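Local coordinates for MSM0271 protein (PDB 5SUH) that forms double-ringed trimeric shell tiles of the mycobacterial RMM microcompartment and probably helps enclose its contents, at residues L42-A47 against P61-H66; P90-G95 against L106-A111; T146-Q151 against S163-G168; Q169-Y174 against R209-G214. One frame throughout, in Å; residues are numbered along the deposited sequence.

How the interactions relate
The four contacts follow one another along the chain, two in each of its circularly permuted BMC halves. Interactions 1 and 2 have centres about 13 Å apart and touch where H66, at the start of strand 66-73, meets S110 of the neighbouring strand 104-110. Interactions 3 and 4 lie closer, about 10 Å between centres, and are joined by a probable hydrogen bond between I148 N and Q169 O. Interactions 2 and 3 are on opposite sides of the chain's centre, their own centres about 35 Å apart. Each half therefore pairs a loop contact beside a short helix with a strand contact inside its four-stranded antiparallel sheet, and all four contacts also border neighbouring subunits, consistent with a shell tile built from repeated domains.

Interaction 1: residues L42-A47 against P61-H66; sequences LQRQFA and PYEGEH
L42 N donates an almost straight bond to E65 O (2.9 Å, N-H...O angle 167°). The other end of the same residue is held too: L42 O accepts G64 N (3.0 Å) on a lone pair in the carbonyl plane. E65 O also lies against the leucine side chain, 3.6 Å from L42 CG. With CG turned beside its own N (chi1 -68°), L42 sends CD1 to P61, whose CB it meets slantwise at 3.8 Å. The partners that hold L42 by its backbone belong to a type II beta turn, Y62 to E65, with G64 in its third position, in the loop that leads from helix 44-49 to strand 66-73; Q43 is the N-cap of that helix. E65 stiffens the turn from within: its OE1 takes Y62 N from above the carboxylate plane at 3.0 Å. On the first turn of the helix, A47 CB faces the peptide between Y62 and E63, 4.0 Å from Y62 C. E63, extended with CG anti to its N (chi1 172°), brings OE1 alongside R44 CB at 3.7 Å, while the guanidinium leads off and R44 NH1 stays 5.5 Å from E63 OE1. R44 also packs on Y62 of the second subunit.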
loop_
_atom_site.group_PDB
_atom_site.type_symbol
_atom_site.label_atom_id
_atom_site.label_comp_id
_atom_site.label_asym_id
_atom_site.label_seq_id
_atom_site.Cartn_x
_atom_site.Cartn_y
_atom_site.Cartn_z
ATOM N N LEU A 42 -5.291 23.100 -20.811
ATOM C CA LEU A 42 -4.963 22.721 -19.412
ATOM C C LEU A 42 -3.964 23.661 -18.707
ATOM O O LEU A 42 -2.901 23.968 -19.245
ATOM C CB LEU A 42 -4.421 21.281 -19.349
ATOM C CG LEU A 42 -5.453 20.192 -19.680
ATOM C CD1 LEU A 42 -4.784 18.847 -19.773
ATOM C CD2 LEU A 42 -6.578 20.158 -18.651
ATOM N N GLN A 43 -4.306 24.107 -17.497
ATOM C CA GLN A 43 -3.387 24.941 -16.719
ATOM C C GLN A 43 -2.300 24.070 -16.039
ATOM O O GLN A 43 -2.518 22.890 -15.801
ATOM C CB GLN A 43 -4.167 25.791 -15.696
ATOM C CG GLN A 43 -5.275 26.615 -16.291
ATOM C CD GLN A 43 -4.787 27.604 -17.353
ATOM O OE1 GLN A 43 -4.110 28.582 -17.052
ATOM N NE2 GLN A 43 -5.140 27.343 -18.607
ATOM N N ARG A 44 -1.137 24.637 -15.718
ATOM C CA ARG A 44 0.003 23.765 -15.380
ATOM C C ARG A 44 -0.097 23.013 -14.040
ATOM O O ARG A 44 0.357 21.872 -13.956
ATOM C CB ARG A 44 1.304 24.563 -15.442
ATOM C CG ARG A 44 1.545 25.486 -14.293
ATOM C CD ARG A 44 2.903 26.137 -14.444
ATOM N NE ARG A 44 3.231 26.965 -13.288
ATOM C CZ ARG A 44 4.331 27.702 -13.183
ATOM N NH1 ARG A 44 5.225 27.726 -14.169
ATOM N NH2 ARG A 44 4.533 28.412 -12.082
ATOM N N GLN A 45 -0.713 23.602 -13.015
ATOM C CA GLN A 45 -0.880 22.878 -11.750
ATOM C C GLN A 45 -1.836 21.729 -11.895
ATOM O O GLN A 45 -1.660 20.658 -11.303
ATOM C CB GLN A 45 -1.409 23.769 -10.653
ATOM C CG GLN A 45 -0.404 24.521 -9.920
ATOM C CD GLN A 45 -0.978 25.090 -8.654
ATOM O OE1 GLN A 45 -1.079 24.395 -7.633
ATOM N NE2 GLN A 45 -1.356 26.364 -8.702
ATOM N N PHE A 46 -2.898 21.973 -12.639
ATOM C CA PHE A 46 -3.910 20.950 -12.710
ATOM C C PHE A 46 -3.434 19.817 -13.596
ATOM O O PHE A 46 -3.707 18.658 -13.295
ATOM C CB PHE A 46 -5.258 21.524 -13.166
ATOM C CG PHE A 46 -6.275 20.473 -13.412
ATOM C CD1 PHE A 46 -6.705 19.665 -12.370
ATOM C CD2 PHE A 46 -6.776 20.261 -14.699
ATOM C CE1 PHE A 46 -7.635 18.658 -12.611
ATOM C CE2 PHE A 46 -7.703 19.263 -14.951
ATOM C CZ PHE A 46 -8.144 18.461 -13.915
ATOM N N ALA A 47 -2.669 20.155 -14.635
ATOM C CA ALA A 47 -2.112 19.172 -15.576
ATOM C C ALA A 47 -1.155 18.205 -14.883
ATOM O O ALA A 47 -1.098 17.015 -15.201
ATOM C CB ALA A 47 -1.407 19.875 -16.722
ATOM N N PRO A 61 -0.802 14.311 -18.969
ATOM C CA PRO A 61 -1.038 15.456 -19.857
ATOM C C PRO A 61 -0.042 16.572 -19.546
ATOM O O PRO A 61 0.597 16.523 -18.504
ATOM C CB PRO A 61 -2.494 15.857 -19.541
ATOM C CG PRO A 61 -2.692 15.412 -18.129
ATOM C CD PRO A 61 -1.893 14.138 -17.987
ATOM N N TYR A 62 0.109 17.537 -20.449
ATOM C CA TYR A 62 1.013 18.679 -20.236
ATOM C C TYR A 62 0.267 20.011 -20.401
ATOM O O TYR A 62 -0.819 20.066 -20.975
ATOM C CB TYR A 62 2.217 18.617 -21.192
ATOM C CG TYR A 62 3.011 17.341 -21.035
ATOM C CD1 TYR A 62 3.601 17.022 -19.826
ATOM C CD2 TYR A 62 3.132 16.437 -22.082
ATOM C CE1 TYR A 62 4.294 15.860 -19.661
ATOM C CE2 TYR A 62 3.830 15.267 -21.933
ATOM C CZ TYR A 62 4.405 14.976 -20.717
ATOM O OH TYR A 62 5.105 13.802 -20.556
ATOM N N GLU A 63 0.857 21.077 -19.872
ATOM C CA GLU A 63 0.274 22.408 -19.953
ATOM C C GLU A 63 0.005 22.799 -21.408
ATOM O O GLU A 63 0.844 22.587 -22.283
ATOM C CB GLU A 63 1.206 23.415 -19.290
ATOM C CG GLU A 63 0.838 24.867 -19.456
ATOM C CD GLU A 63 1.904 25.810 -18.895
ATOM O OE1 GLU A 63 3.027 25.348 -18.584
ATOM O OE2 GLU A 63 1.619 27.022 -18.785
ATOM N N GLY A 64 -1.194 23.319 -21.671
ATOM C CA GLY A 64 -1.526 23.804 -22.992
ATOM C C GLY A 64 -2.229 22.813 -23.886
ATOM O O GLY A 64 -2.712 23.198 -24.939
ATOM N N GLU A 65 -2.259 21.544 -23.467
ATOM C CA GLU A 65 -2.935 20.462 -24.194
ATOM C C GLU A 65 -4.455 20.463 -23.899
ATOM O O GLU A 65 -4.924 21.268 -23.088
ATOM C CB GLU A 65 -2.292 19.097 -23.840
ATOM C CG GLU A 65 -0.880 18.929 -24.430
ATOM C CD GLU A 65 -0.243 17.547 -24.234
ATOM O OE1 GLU A 65 -0.588 16.822 -23.285
ATOM O OE2 GLU A 65 0.603 17.172 -25.071
ATOM N N HIS A 66 -5.224 19.614 -24.582
ATOM C CA HIS A 66 -6.681 19.593 -24.392
ATOM C C HIS A 66 -7.202 18.195 -23.995
ATOM O O HIS A 66 -6.670 17.174 -24.436
ATOM C CB HIS A 66 -7.405 20.097 -25.651
ATOM C CG HIS A 66 -6.824 21.354 -26.228
ATOM N ND1 HIS A 66 -7.146 22.610 -25.760
ATOM C CD2 HIS A 66 -5.966 21.552 -27.260
ATOM C CE1 HIS A 66 -6.495 23.527 -26.458
ATOM N NE2 HIS A 66 -5.775 22.908 -27.376
#

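Interaction 2: residues P90-G95 against L106-A111; sequences PGVQPG and LEIHSA
Q93 and H109 face each other across two antiparallel strands, and the carbonyl of Q93, more than its side-chain amide, meets the ring. Q93 O sits over the centre of the H109 imidazole, 3.6 Å above the ring plane. The same oxygen accepts the backbone N of H109, with 3.0 Å from Q93 O to H109 N. The ring can fold back under it because chi1 of H109 (58°) sets CG between its own N and carbonyl carbon. Q93's extended side chain crosses the histidine at a slant, its amide plane 78° from the ring plane. E107 fixes the rotation of the imidazole from the edge: bent at chi2, it presents the syn lone pairs of both carboxylate oxygens to H109 ND1, with OE2 at 3.0 Å from ND1 and somewhat out of the ring plane. These residues belong to the beta hairpin of strands 93-99 and 104-110, at one margin of the four-stranded BMC sheet. P94 and I108 form a non-hydrogen-bonded pair on the other face, where V92 CG2 meets I108 CD1 obliquely at 4.0 Å, beneath helices 78-88 and 113-127. G95 N to E107 O (2.9 Å) continues the ladder, and V92 O accepts Q151 NE2 of the third subunit.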
loop_
_atom_site.group_PDB
_atom_site.type_symbol
_atom_site.label_atom_id
_atom_site.label_comp_id
_atom_site.label_asym_id
_atom_site.label_seq_id
_atom_site.Cartn_x
_atom_site.Cartn_y
_atom_site.Cartn_z
ATOM N N PRO A 90 -6.254 7.675 -33.430
ATOM C CA PRO A 90 -5.069 7.032 -32.835
ATOM C C PRO A 90 -4.094 8.001 -32.133
ATOM O O PRO A 90 -3.303 7.557 -31.296
ATOM C CB PRO A 90 -4.410 6.333 -34.036
ATOM C CG PRO A 90 -5.527 6.126 -35.017
ATOM C CD PRO A 90 -6.419 7.324 -34.853
ATOM N N GLY A 91 -4.132 9.284 -32.490
ATOM C CA GLY A 91 -3.287 10.305 -31.888
ATOM C C GLY A 91 -3.656 10.817 -30.488
ATOM O O GLY A 91 -2.938 11.654 -29.925
ATOM N N VAL A 92 -4.772 10.367 -29.913
ATOM C CA VAL A 92 -5.090 10.779 -28.545
ATOM C C VAL A 92 -4.501 9.742 -27.579
ATOM O O VAL A 92 -4.242 8.603 -27.963
ATOM C CB VAL A 92 -6.637 10.956 -28.300
ATOM C CG1 VAL A 92 -7.242 11.978 -29.283
ATOM C CG2 VAL A 92 -7.391 9.630 -28.378
ATOM N N GLN A 93 -4.246 10.158 -26.344
ATOM C CA GLN A 93 -3.613 9.297 -25.349
ATOM C C GLN A 93 -4.461 9.218 -24.101
ATOM O O GLN A 93 -4.950 10.239 -23.601
ATOM C CB GLN A 93 -2.248 9.821 -24.952
ATOM C CG GLN A 93 -1.210 9.851 -26.037
ATOM C CD GLN A 93 0.121 10.366 -25.511
ATOM O OE1 GLN A 93 0.224 11.511 -25.056
ATOM N NE2 GLN A 93 1.141 9.527 -25.568
ATOM N N PRO A 94 -4.603 8.011 -23.555
ATOM C CA PRO A 94 -5.357 7.877 -22.305
ATOM C C PRO A 94 -4.536 8.282 -21.079
ATOM O O PRO A 94 -3.415 7.801 -20.894
ATOM C CB PRO A 94 -5.721 6.392 -22.279
ATOM C CG PRO A 94 -4.619 5.732 -23.088
ATOM C CD PRO A 94 -4.178 6.718 -24.123
ATOM N N GLY A 95 -5.093 9.167 -20.257
ATOM C CA GLY A 95 -4.440 9.587 -19.028
ATOM C C GLY A 95 -5.035 8.935 -17.792
ATOM O O GLY A 95 -4.328 8.661 -16.806
ATOM N N LEU A 106 -13.023 7.933 -17.719
ATOM C CA LEU A 106 -11.966 8.002 -18.746
ATOM C C LEU A 106 -11.486 9.439 -18.931
ATOM O O LEU A 106 -12.288 10.379 -18.921
ATOM C CB LEU A 106 -12.453 7.444 -20.090
ATOM C CG LEU A 106 -11.610 7.768 -21.329
ATOM C CD1 LEU A 106 -10.327 6.921 -21.380
ATOM C CD2 LEU A 106 -12.416 7.634 -22.620
ATOM N N GLU A 107 -10.180 9.612 -19.086
ATOM C CA GLU A 107 -9.638 10.887 -19.559
ATOM C C GLU A 107 -8.774 10.605 -20.789
ATOM O O GLU A 107 -7.932 9.711 -20.765
ATOM C CB GLU A 107 -8.822 11.591 -18.464
ATOM C CG GLU A 107 -8.281 12.973 -18.839
ATOM C CD GLU A 107 -6.885 12.926 -19.465
ATOM O OE1 GLU A 107 -6.360 11.829 -19.714
ATOM O OE2 GLU A 107 -6.310 13.993 -19.729
ATOM N N ILE A 108 -9.000 11.332 -21.877
ATOM C CA ILE A 108 -8.089 11.255 -23.021
ATOM C C ILE A 108 -7.663 12.686 -23.331
ATOM O O ILE A 108 -8.395 13.638 -23.018
ATOM C CB ILE A 108 -8.727 10.557 -24.275
ATOM C CG1 ILE A 108 -9.953 11.307 -24.787
ATOM C CG2 ILE A 108 -9.097 9.104 -23.968
ATOM C CD1 ILE A 108 -10.515 10.735 -26.069
ATOM N N HIS A 109 -6.468 12.852 -23.894
ATOM C CA HIS A 109 -5.938 14.189 -24.162
ATOM C C HIS A 109 -5.051 14.188 -25.403
ATOM O O HIS A 109 -4.618 13.129 -25.874
ATOM C CB HIS A 109 -5.165 14.729 -22.959
ATOM C CG HIS A 109 -4.024 13.861 -22.539
ATOM N ND1 HIS A 109 -4.097 13.010 -21.459
ATOM C CD2 HIS A 109 -2.795 13.681 -23.081
ATOM C CE1 HIS A 109 -2.957 12.353 -21.346
ATOM N NE2 HIS A 109 -2.149 12.745 -22.315
ATOM N N SER A 110 -4.819 15.383 -25.941
ATOM C CA SER A 110 -3.957 15.597 -27.101
ATOM C C SER A 110 -3.525 17.047 -27.209
ATOM O O SER A 110 -4.161 17.942 -26.653
ATOM C CB SER A 110 -4.675 15.199 -28.390
ATOM O OG SER A 110 -3.893 15.513 -29.541
ATOM N N ALA A 111 -2.475 17.285 -27.980
ATOM C CA ALA A 111 -2.059 18.641 -28.274
ATOM C C ALA A 111 -3.097 19.277 -29.230
ATOM O O ALA A 111 -3.302 20.481 -29.233
ATOM C CB ALA A 111 -0.659 18.655 -28.872
#

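Interaction 3: residues T146-Q151 against S163-G168; sequences TDITDQ and SMILPG
I148 lies beside the loop segment I165-G168, and its two branches divide the work. CB stands back from the loop, and from it CG2 reaches forward, placed between the backbone N and the carbonyl carbon by a chi1 of -170° that carries CG1 anti to that N. CG2 touches L166 O at 3.5 Å, has G168 N at 3.8 Å, and passes I165 CD1 at 4.3 Å, from the side. CG1 leads away from the loop, but the chain beyond it brings the tip, I148 CD1, back to a loose 4.4 Å from I165 CD1, so that one methyl of I165 serves both branches. The backbone of I148 adds the polar link: its O takes G168 N on a lone pair in the carbonyl plane at 3.0 Å. Farther along, D150 CB lies against P167 CG at 3.8 Å, where helix 150-156 begins with T149 as its N-cap. On the other side of I148, D147 bends its carboxylate over to G168, OD1 3.3 Å from G168 CA. The edge of this contact is a subunit boundary: D147 O accepts R87 NH1 of the fourth subunit, and L166 packs on D150 of the fifth. Apart from the carboxylate of D147 beside G168 CA, aliphatic surface and one backbone bond join the segments, so the fit probably rests more on shape than on charge.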
loop_
_atom_site.group_PDB
_atom_site.type_symbol
_atom_site.label_atom_id
_atom_site.label_comp_id
_atom_site.label_asym_id
_atom_site.label_seq_id
_atom_site.Cartn_x
_atom_site.Cartn_y
_atom_site.Cartn_z
ATOM N N THR A 146 -10.862 30.924 6.398
ATOM C CA THR A 146 -9.728 31.851 6.413
ATOM C C THR A 146 -8.727 31.544 7.528
ATOM O O THR A 146 -9.092 30.978 8.556
ATOM C CB THR A 146 -10.186 33.301 6.549
ATOM O OG1 THR A 146 -10.858 33.483 7.799
ATOM C CG2 THR A 146 -11.108 33.654 5.411
ATOM N N ASP A 147 -7.458 31.862 7.274
ATOM C CA ASP A 147 -6.397 31.770 8.277
ATOM C C ASP A 147 -6.384 30.387 8.952
ATOM O O ASP A 147 -6.603 30.263 10.161
ATOM C CB ASP A 147 -6.586 32.898 9.311
ATOM C CG ASP A 147 -5.403 33.042 10.270
ATOM O OD1 ASP A 147 -4.260 32.739 9.858
ATOM O OD2 ASP A 147 -5.609 33.483 11.432
ATOM N N ILE A 148 -6.070 29.353 8.176
ATOM C CA ILE A 148 -6.146 27.991 8.687
ATOM C C ILE A 148 -5.145 27.805 9.853
ATOM O O ILE A 148 -4.013 28.305 9.816
ATOM C CB ILE A 148 -5.914 26.944 7.539
ATOM C CG1 ILE A 148 -6.236 25.525 8.011
ATOM C CG2 ILE A 148 -4.487 27.011 6.959
ATOM C CD1 ILE A 148 -6.195 24.458 6.898
ATOM N N THR A 149 -5.598 27.149 10.916
ATOM C CA THR A 149 -4.754 26.931 12.097
ATOM C C THR A 149 -3.669 25.917 11.756
ATOM O O THR A 149 -3.834 25.106 10.837
ATOM C CB THR A 149 -5.548 26.420 13.295
ATOM O OG1 THR A 149 -6.021 25.093 13.024
ATOM C CG2 THR A 149 -6.730 27.307 13.574
ATOM N N ASP A 150 -2.561 25.951 12.482
ATOM C CA ASP A 150 -1.426 25.109 12.111
ATOM C C ASP A 150 -1.727 23.615 12.292
ATOM O O ASP A 150 -1.251 22.784 11.514
ATOM C CB ASP A 150 -0.171 25.538 12.877
ATOM C CG ASP A 150 -0.349 25.495 14.367
ATOM O OD1 ASP A 150 -1.489 25.260 14.829
ATOM O OD2 ASP A 150 0.658 25.716 15.077
ATOM N N GLN A 151 -2.552 23.273 13.278
ATOM C CA GLN A 151 -2.920 21.871 13.504
ATOM C C GLN A 151 -3.860 21.352 12.403
ATOM O O GLN A 151 -3.796 20.187 12.002
ATOM C CB GLN A 151 -3.550 21.709 14.892
ATOM C CG GLN A 151 -2.535 21.550 16.023
ATOM C CD GLN A 151 -3.176 21.213 17.369
ATOM O OE1 GLN A 151 -2.771 20.268 18.037
ATOM N NE2 GLN A 151 -4.145 22.007 17.782
ATOM N N SER A 163 0.570 19.282 -3.698
ATOM C CA SER A 163 1.030 20.516 -3.039
ATOM C C SER A 163 0.419 20.562 -1.664
ATOM O O SER A 163 -0.466 19.752 -1.320
ATOM C CB SER A 163 0.693 21.818 -3.776
ATOM O OG SER A 163 1.621 22.141 -4.787
ATOM N N MET A 164 0.899 21.516 -0.879
ATOM C CA MET A 164 0.525 21.590 0.510
ATOM C C MET A 164 0.037 22.968 0.855
ATOM O O MET A 164 0.431 23.958 0.232
ATOM C CB MET A 164 1.720 21.195 1.382
ATOM C CG MET A 164 2.237 19.783 1.061
ATOM S SD MET A 164 3.743 19.286 1.925
ATOM C CE MET A 164 4.935 20.449 1.285
ATOM N N ILE A 165 -0.820 23.026 1.868
ATOM C CA ILE A 165 -1.306 24.296 2.362
ATOM C C ILE A 165 -0.523 24.642 3.622
ATOM O O ILE A 165 -0.187 23.755 4.415
ATOM C CB ILE A 165 -2.809 24.240 2.640
ATOM C CG1 ILE A 165 -3.348 25.635 2.941
ATOM C CG2 ILE A 165 -3.118 23.220 3.738
ATOM C CD1 ILE A 165 -4.835 25.718 2.923
ATOM N N LEU A 166 -0.162 25.915 3.755
ATOM C CA LEU A 166 0.602 26.417 4.909
ATOM C C LEU A 166 -0.291 27.150 5.924
ATOM O O LEU A 166 -1.316 27.740 5.544
ATOM C CB LEU A 166 1.722 27.343 4.433
ATOM C CG LEU A 166 2.762 26.714 3.509
ATOM C CD1 LEU A 166 3.768 27.767 3.078
ATOM C CD2 LEU A 166 3.466 25.520 4.167
ATOM N N PRO A 167 0.085 27.114 7.213
ATOM C CA PRO A 167 -0.759 27.782 8.230
ATOM C C PRO A 167 -0.911 29.265 7.910
ATOM O O PRO A 167 0.087 29.865 7.513
ATOM C CB PRO A 167 0.009 27.573 9.544
ATOM C CG PRO A 167 0.912 26.379 9.297
ATOM C CD PRO A 167 1.266 26.455 7.803
ATOM N N GLY A 168 -2.116 29.831 7.996
ATOM C CA GLY A 168 -2.281 31.246 7.691
ATOM C C GLY A 168 -2.920 31.523 6.343
ATOM O O GLY A 168 -3.452 32.606 6.082
#

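Interaction 4: residues Q169-Y174 against R209-G214; sequences QSLLVY and RLYIGG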
loop_
_atom_site.group_PDB
_atom_site.type_symbol
_atom_site.label_atom_id
_atom_site.label_comp_id
_atom_site.label_asym_id
_atom_site.label_seq_id
_atom_site.Cartn_x
_atom_site.Cartn_y
_atom_site.Cartn_z
ATOM N N GLN A 169 -2.822 30.548 5.453
ATOM C CA GLN A 169 -3.470 30.662 4.170
ATOM C C GLN A 169 -4.999 30.454 4.318
ATOM O O GLN A 169 -5.476 29.852 5.308
ATOM C CB GLN A 169 -2.887 29.642 3.202
ATOM C CG GLN A 169 -1.465 29.944 2.699
ATOM C CD GLN A 169 -1.092 29.007 1.551
ATOM O OE1 GLN A 169 -0.868 27.801 1.734
ATOM N NE2 GLN A 169 -1.083 29.561 0.341
ATOM N N SER A 170 -5.758 30.934 3.333
ATOM C CA SER A 170 -7.185 30.673 3.309
ATOM C C SER A 170 -7.462 29.411 2.469
ATOM O O SER A 170 -6.786 29.136 1.471
ATOM C CB SER A 170 -7.943 31.877 2.753
ATOM O OG SER A 170 -7.831 32.983 3.627
ATOM N N LEU A 171 -8.450 28.638 2.884
ATOM C CA LEU A 171 -8.773 27.385 2.212
ATOM C C LEU A 171 -10.196 27.377 1.626
ATOM O O LEU A 171 -11.167 27.647 2.342
ATOM C CB LEU A 171 -8.621 26.231 3.189
ATOM C CG LEU A 171 -9.141 24.875 2.749
ATOM C CD1 LEU A 171 -8.251 24.345 1.620
ATOM C CD2 LEU A 171 -9.179 23.946 3.959
ATOM N N LEU A 172 -10.314 27.081 0.328
ATOM C CA LEU A 172 -11.627 26.869 -0.285
ATOM C C LEU A 172 -11.912 25.387 -0.475
ATOM O O LEU A 172 -11.089 24.661 -1.054
ATOM C CB LEU A 172 -11.709 27.562 -1.636
ATOM C CG LEU A 172 -12.822 27.115 -2.583
ATOM C CD1 LEU A 172 -14.217 27.474 -2.058
ATOM C CD2 LEU A 172 -12.575 27.712 -3.954
ATOM N N VAL A 173 -13.061 24.929 0.010
ATOM C CA VAL A 173 -13.470 23.550 -0.270
ATOM C C VAL A 173 -14.745 23.624 -1.098
ATOM O O VAL A 173 -15.598 24.488 -0.857
ATOM C CB VAL A 173 -13.695 22.679 1.020
ATOM C CG1 VAL A 173 -12.363 22.335 1.711
ATOM C CG2 VAL A 173 -14.651 23.356 2.000
ATOM N N TYR A 174 -14.858 22.740 -2.089
ATOM C CA TYR A 174 -16.002 22.734 -3.001
ATOM C C TYR A 174 -16.387 21.296 -3.359
ATOM O O TYR A 174 -15.561 20.509 -3.872
ATOM C CB TYR A 174 -15.669 23.501 -4.276
ATOM C CG TYR A 174 -16.819 24.248 -4.899
ATOM C CD1 TYR A 174 -16.775 25.638 -5.018
ATOM C CD2 TYR A 174 -17.939 23.575 -5.399
ATOM C CE1 TYR A 174 -17.830 26.345 -5.605
ATOM C CE2 TYR A 174 -18.990 24.273 -5.977
ATOM C CZ TYR A 174 -18.921 25.665 -6.082
ATOM O OH TYR A 174 -19.951 26.388 -6.655
ATOM N N ARG A 209 -14.490 16.390 -4.838
ATOM C CA ARG A 209 -14.052 17.359 -3.845
ATOM C C ARG A 209 -12.814 18.119 -4.322
ATOM O O ARG A 209 -11.832 17.530 -4.832
ATOM C CB ARG A 209 -13.766 16.673 -2.505
ATOM C CG ARG A 209 -15.013 16.166 -1.779
ATOM C CD ARG A 209 -15.277 14.707 -2.080
ATOM N NE ARG A 209 -16.459 14.186 -1.388
ATOM C CZ ARG A 209 -16.479 12.989 -0.798
ATOM N NH1 ARG A 209 -15.375 12.228 -0.799
ATOM N NH2 ARG A 209 -17.567 12.569 -0.183
ATOM N N LEU A 210 -12.864 19.433 -4.118
ATOM C CA LEU A 210 -11.801 20.333 -4.527
ATOM C C LEU A 210 -11.245 21.063 -3.288
ATOM O O LEU A 210 -12.012 21.621 -2.497
ATOM C CB LEU A 210 -12.346 21.326 -5.564
ATOM C CG LEU A 210 -11.388 22.348 -6.188
ATOM C CD1 LEU A 210 -10.136 21.636 -6.717
ATOM C CD2 LEU A 210 -12.069 23.153 -7.291
ATOM N N TYR A 211 -9.920 21.040 -3.120
ATOM C CA TYR A 211 -9.221 21.771 -2.047
ATOM C C TYR A 211 -8.241 22.774 -2.665
ATOM O O TYR A 211 -7.277 22.386 -3.333
ATOM C CB TYR A 211 -8.432 20.832 -1.129
ATOM C CG TYR A 211 -9.202 19.927 -0.195
ATOM C CD1 TYR A 211 -9.841 18.772 -0.671
ATOM C CD2 TYR A 211 -9.187 20.143 1.179
ATOM C CE1 TYR A 211 -10.504 17.901 0.199
ATOM C CE2 TYR A 211 -9.836 19.284 2.050
ATOM C CZ TYR A 211 -10.500 18.172 1.556
ATOM O OH TYR A 211 -11.140 17.321 2.434
ATOM N N ILE A 212 -8.464 24.051 -2.400
ATOM C CA ILE A 212 -7.667 25.148 -2.960
ATOM C C ILE A 212 -7.196 26.135 -1.877
ATOM O O ILE A 212 -7.970 26.551 -1.007
ATOM C CB ILE A 212 -8.496 25.885 -4.060
ATOM C CG1 ILE A 212 -8.490 25.065 -5.345
ATOM C CG2 ILE A 212 -7.942 27.258 -4.359
ATOM C CD1 ILE A 212 -9.317 25.677 -6.424
ATOM N N GLY A 213 -5.920 26.486 -1.920
ATOM C CA GLY A 213 -5.318 27.403 -0.963
ATOM C C GLY A 213 -4.824 28.679 -1.621
ATOM O O GLY A 213 -4.487 28.678 -2.803
ATOM N N GLY A 214 -4.829 29.782 -0.879
ATOM C CA GLY A 214 -4.333 31.054 -1.394
ATOM C C GLY A 214 -4.688 32.205 -0.474
ATOM O O GLY A 214 -5.134 31.971 0.675
#
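S170 to Y174 and L210 to G214 are neighbouring central strands of the second four-stranded antiparallel sheet of the protein, in its second BMC domain. Three hydrogen-bonded pairs, S170 with G214, L172 with I212 and Y174 with L210, each contribute two backbone bonds. L172 N to I212 O measures 2.7 Å and is nearly straight (167°). Between these pairs the CA-H groups also lean on carbonyls, as where V173 CA comes to 3.3 Å from L210 O. One face of the sheet carries L171, V173 and Y211. V173 and Y211 lie side by side and point the same way, and V173 CG1, kept beside its own N by a chi1 of -72°, makes an off-centre CH-pi contact, 4.3 Å from the centroid of the Y211 ring. L171 approaches that ring at its edge, CD1 4.3 Å from Y211 CD2. The other face carries L172, Y174, L210 and I212, and here Y174 CB rests against L210 CB at 4.2 Å. The next shell positions both faces. L210 is covered by helices 182-192 and 216-232, Y174 OH is hydrogen-bonded to T227, and R209, near the start of its strand, is salt-bridged through NE to E175. On the opposite face the fourth subunit packs L76 on V173 and Y211, and Y211 OH is hydrogen-bonded to E79 of that subunit. At the other end, where G213 and G214 have no side chains, Q169 NE2 comes within 3.9 Å of G214 N, while Q169 OE1 takes L166 N.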